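Local coordinates for DUF683-containing protein (Cyanothece, PDB 3CSX) that is of unknown molecular function but is a metalloprotein of the Rop-like UPF0437 family associated with nitrogen fixation, at residues M36-L41 / V53-K58. Sequence-based numbering, arbitrary orientation.
Sequences MDLHDL and VETAEK
T55 packs against L38 and L41, one helical turn apart on helix 14-44, its CG2 touching a methyl of each. Its CB points at the facing helix, and T55 is the residue most covered by the contact. The L41 approach is the closer one: the two side chains reach toward each other tip to tip, with L41 CD2 3.5 Å from T55 OG1 and 3.6 Å from T55 CB. L38 comes in aslant, its end bending nearer than its CB direction suggests, and brings CD1 to 3.9 Å from T55 CG2. Both leucines hold CG anti to the backbone N (chi1 178° in L38), which directs their methyls toward helix 52-77. A56 lies at the border of the contact, its backbone N a marginal neighbour of L38 CD1.

The segments are nearly antiparallel, at 156°, with their axes 9.9 Å apart; L38 and T55 are in register, their CA atoms separated by 6.5 Å. This is the end of a helical hairpin next to the turn between helices 14-44 and 52-77, an arrangement in keeping with the Rop-like family. Beyond the two segments, L41 also touches L52 and L38 touches T59, continuing the contact along helix 52-77.

With chi1 at -56°, T55 places CG2 anti to the backbone N, against both leucines, and OG1 beside that N, where it also packs on L41 CD2. The hydrogen bond of OG1 goes to the carbonyl O of N51, just before helix 52-77, not to the facing helix, and the segments meet through van der Waals contacts alone.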
ATOM      1  N   MET B  36      -3.011  15.556 -12.815  1.00 16.61           N
ATOM      2  CA  MET B  36      -3.412  16.574 -13.794  1.00 17.05           C
ATOM      3  C   MET B  36      -2.565  16.564 -15.045  1.00 16.72           C
ATOM      4  O   MET B  36      -3.074  16.693 -16.122  1.00 15.56           O
ATOM      5  CB  MET B  36      -3.497  17.964 -13.163  1.00 17.94           C
ATOM      6  CG  MET B  36      -4.154  18.957 -14.120  1.00 21.27           C
ATOM      7  SD  MET B  36      -5.894  18.561 -14.493  1.00 29.37           S
ATOM      8  CE  MET B  36      -6.579  19.022 -12.969  1.00 28.74           C
ATOM      9  N   ASP B  37      -1.255  16.367 -14.911  1.00 17.07           N
ATOM     10  CA  ASP B  37      -0.414  16.272 -16.051  1.00 17.70           C
ATOM     11  C   ASP B  37      -0.705  15.063 -16.921  1.00 16.48           C
ATOM     12  O   ASP B  37      -0.673  15.135 -18.160  1.00 16.98           O
ATOM     13  CB  ASP B  37       1.055  16.352 -15.609  1.00 18.75           C
ATOM     14  CG  ASP B  37       1.429  17.751 -15.153  1.00 22.45           C
ATOM     15  OD1 ASP B  37       0.570  18.707 -15.189  1.00 29.33           O
ATOM     16  OD2 ASP B  37       2.568  17.912 -14.713  1.00 27.35           O
ATOM     17  N   LEU B  38      -1.025  13.951 -16.290  1.00 15.83           N
ATOM     18  CA  LEU B  38      -1.342  12.793 -17.081  1.00 15.12           C
ATOM     19  C   LEU B  38      -2.673  13.039 -17.797  1.00 13.86           C
ATOM     20  O   LEU B  38      -2.818  12.702 -18.954  1.00 13.63           O
ATOM     21  CB  LEU B  38      -1.420  11.551 -16.208  1.00 15.39           C
ATOM     22  CG  LEU B  38      -1.796  10.318 -17.045  1.00 18.96           C
ATOM     23  CD1 LEU B  38      -0.816  10.030 -18.247  1.00 22.10           C
ATOM     24  CD2 LEU B  38      -1.952   9.107 -16.127  1.00 21.46           C
ATOM     25  N   HIS B  39      -3.614  13.621 -17.081  1.00 15.55           N
ATOM     26  CA  HIS B  39      -4.923  13.960 -17.694  1.00 16.34           C
ATOM     27  C   HIS B  39      -4.723  14.832 -18.917  1.00 16.99           C
ATOM     28  O   HIS B  39      -5.260  14.573 -19.990  1.00 16.31           O
ATOM     29  CB  HIS B  39      -5.808  14.637 -16.664  1.00 15.22           C
ATOM     30  CG  HIS B  39      -6.962  15.348 -17.277  1.00 15.63           C
ATOM     31  ND1 HIS B  39      -6.844  16.624 -17.809  1.00 14.24           N
ATOM     32  CD2 HIS B  39      -8.243  14.961 -17.481  1.00 14.89           C
ATOM     33  CE1 HIS B  39      -8.019  16.985 -18.319  1.00 18.61           C
ATOM     34  NE2 HIS B  39      -8.876  15.992 -18.135  1.00 12.81           N
ATOM     35  N   ASP B  40      -3.930  15.892 -18.754  1.00 17.29           N
ATOM     36  CA  ASP B  40      -3.681  16.815 -19.846  1.00 17.14           C
ATOM     37  C   ASP B  40      -2.985  16.180 -21.043  1.00 16.96           C
ATOM     38  O   ASP B  40      -3.307  16.499 -22.185  1.00 16.80           O
ATOM     39  CB  ASP B  40      -2.899  18.054 -19.347  1.00 17.16           C
ATOM     40  CG  ASP B  40      -3.708  18.927 -18.395  1.00 20.84           C
ATOM     41  OD1 ASP B  40      -4.940  18.673 -18.219  1.00 16.84           O
ATOM     42  OD2 ASP B  40      -3.089  19.868 -17.800  1.00 16.81           O
ATOM     43  N   LEU B  41      -2.051  15.257 -20.785  1.00 17.32           N
ATOM     44  CA  LEU B  41      -1.451  14.435 -21.830  1.00 16.60           C
ATOM     45  C   LEU B  41      -2.519  13.652 -22.620  1.00 16.08           C
ATOM     46  O   LEU B  41      -2.566  13.700 -23.853  1.00 14.96           O
ATOM     47  CB  LEU B  41      -0.395  13.466 -21.241  1.00 17.61           C
ATOM     48  CG  LEU B  41       0.357  12.555 -22.254  1.00 17.98           C
ATOM     49  CD1 LEU B  41       0.928  13.349 -23.442  1.00 21.41           C
ATOM     50  CD2 LEU B  41       1.502  11.821 -21.517  1.00 17.80           C
ATOM     51  N   VAL B  53       4.079   6.324 -21.822  1.00 18.51           N
ATOM     52  CA  VAL B  53       4.511   5.310 -20.857  1.00 20.69           C
ATOM     53  C   VAL B  53       5.308   5.937 -19.740  1.00 19.89           C
ATOM     54  O   VAL B  53       5.072   5.652 -18.575  1.00 19.76           O
ATOM     55  CB  VAL B  53       5.276   4.134 -21.523  1.00 22.16           C
ATOM     56  CG1 VAL B  53       5.774   3.127 -20.459  1.00 21.88           C
ATOM     57  CG2 VAL B  53       4.390   3.446 -22.530  1.00 22.45           C
ATOM     58  N   GLU B  54       6.223   6.840 -20.092  1.00 21.02           N
ATOM     59  CA  GLU B  54       7.028   7.532 -19.105  1.00 21.98           C
ATOM     60  C   GLU B  54       6.189   8.304 -18.108  1.00 20.89           C
ATOM     61  O   GLU B  54       6.382   8.206 -16.891  1.00 21.28           O
ATOM     62  CB  GLU B  54       7.987   8.501 -19.802  1.00 22.93           C
ATOM     63  CG  GLU B  54       9.124   8.921 -18.936  1.00 29.02           C
ATOM     64  CD  GLU B  54      10.309   9.425 -19.746  1.00 34.74           C
ATOM     65  OE1 GLU B  54      10.108  10.241 -20.672  1.00 36.91           O
ATOM     66  OE2 GLU B  54      11.443   8.989 -19.457  1.00 39.74           O
ATOM     67  N   THR B  55       5.248   9.073 -18.640  1.00 20.41           N
ATOM     68  CA  THR B  55       4.378   9.872 -17.812  1.00 20.83           C
ATOM     69  C   THR B  55       3.523   9.002 -16.904  1.00 19.12           C
ATOM     70  O   THR B  55       3.414   9.290 -15.734  1.00 19.14           O
ATOM     71  CB  THR B  55       3.518  10.853 -18.658  1.00 21.07           C
ATOM     72  OG1 THR B  55       4.375  11.694 -19.465  1.00 23.72           O
ATOM     73  CG2 THR B  55       2.663  11.729 -17.768  1.00 21.37           C
ATOM     74  N   ALA B  56       2.920   7.941 -17.447  1.00 19.18           N
ATOM     75  CA  ALA B  56       2.158   6.973 -16.633  1.00 18.85           C
ATOM     76  C   ALA B  56       2.996   6.289 -15.535  1.00 18.79           C
ATOM     77  O   ALA B  56       2.556   6.127 -14.428  1.00 17.68           O
ATOM     78  CB  ALA B  56       1.528   5.936 -17.526  1.00 18.81           C
ATOM     79  N   GLU B  57       4.226   5.902 -15.859  1.00 20.52           N
ATOM     80  CA  GLU B  57       5.094   5.307 -14.835  1.00 20.14           C
ATOM     81  C   GLU B  57       5.345   6.259 -13.681  1.00 19.28           C
ATOM     82  O   GLU B  57       5.268   5.856 -12.555  1.00 19.12           O
ATOM     83  CB  GLU B  57       6.417   4.794 -15.449  1.00 21.24           C
ATOM     84  CG  GLU B  57       7.485   4.303 -14.420  1.00 22.76           C
ATOM     85  CD  GLU B  57       7.029   3.116 -13.595  1.00 29.64           C
ATOM     86  OE1 GLU B  57       6.171   2.345 -14.069  1.00 29.16           O
ATOM     87  OE2 GLU B  57       7.549   2.934 -12.470  1.00 32.54           O
ATOM     88  N   LYS B  58       5.676   7.521 -13.974  1.00 20.12           N
ATOM     89  CA  LYS B  58       5.970   8.536 -12.971  1.00 21.26           C
ATOM     90  C   LYS B  58       4.749   8.736 -12.054  1.00 20.18           C
ATOM     91  O   LYS B  58       4.830   8.794 -10.813  1.00 19.08           O
ATOM     92  CB  LYS B  58       6.291   9.812 -13.769  1.00 21.61           C
ATOM     93  CG  LYS B  58       7.094  10.927 -13.095  1.00 26.50           C
ATOM     94  CD  LYS B  58       7.814  11.735 -14.232  1.00 26.45           C
ATOM     95  CE  LYS B  58       6.793  12.332 -15.261  1.00 32.70           C
ATOM     96  NZ  LYS B  58       7.076  12.226 -16.759  1.00 32.61           N
TER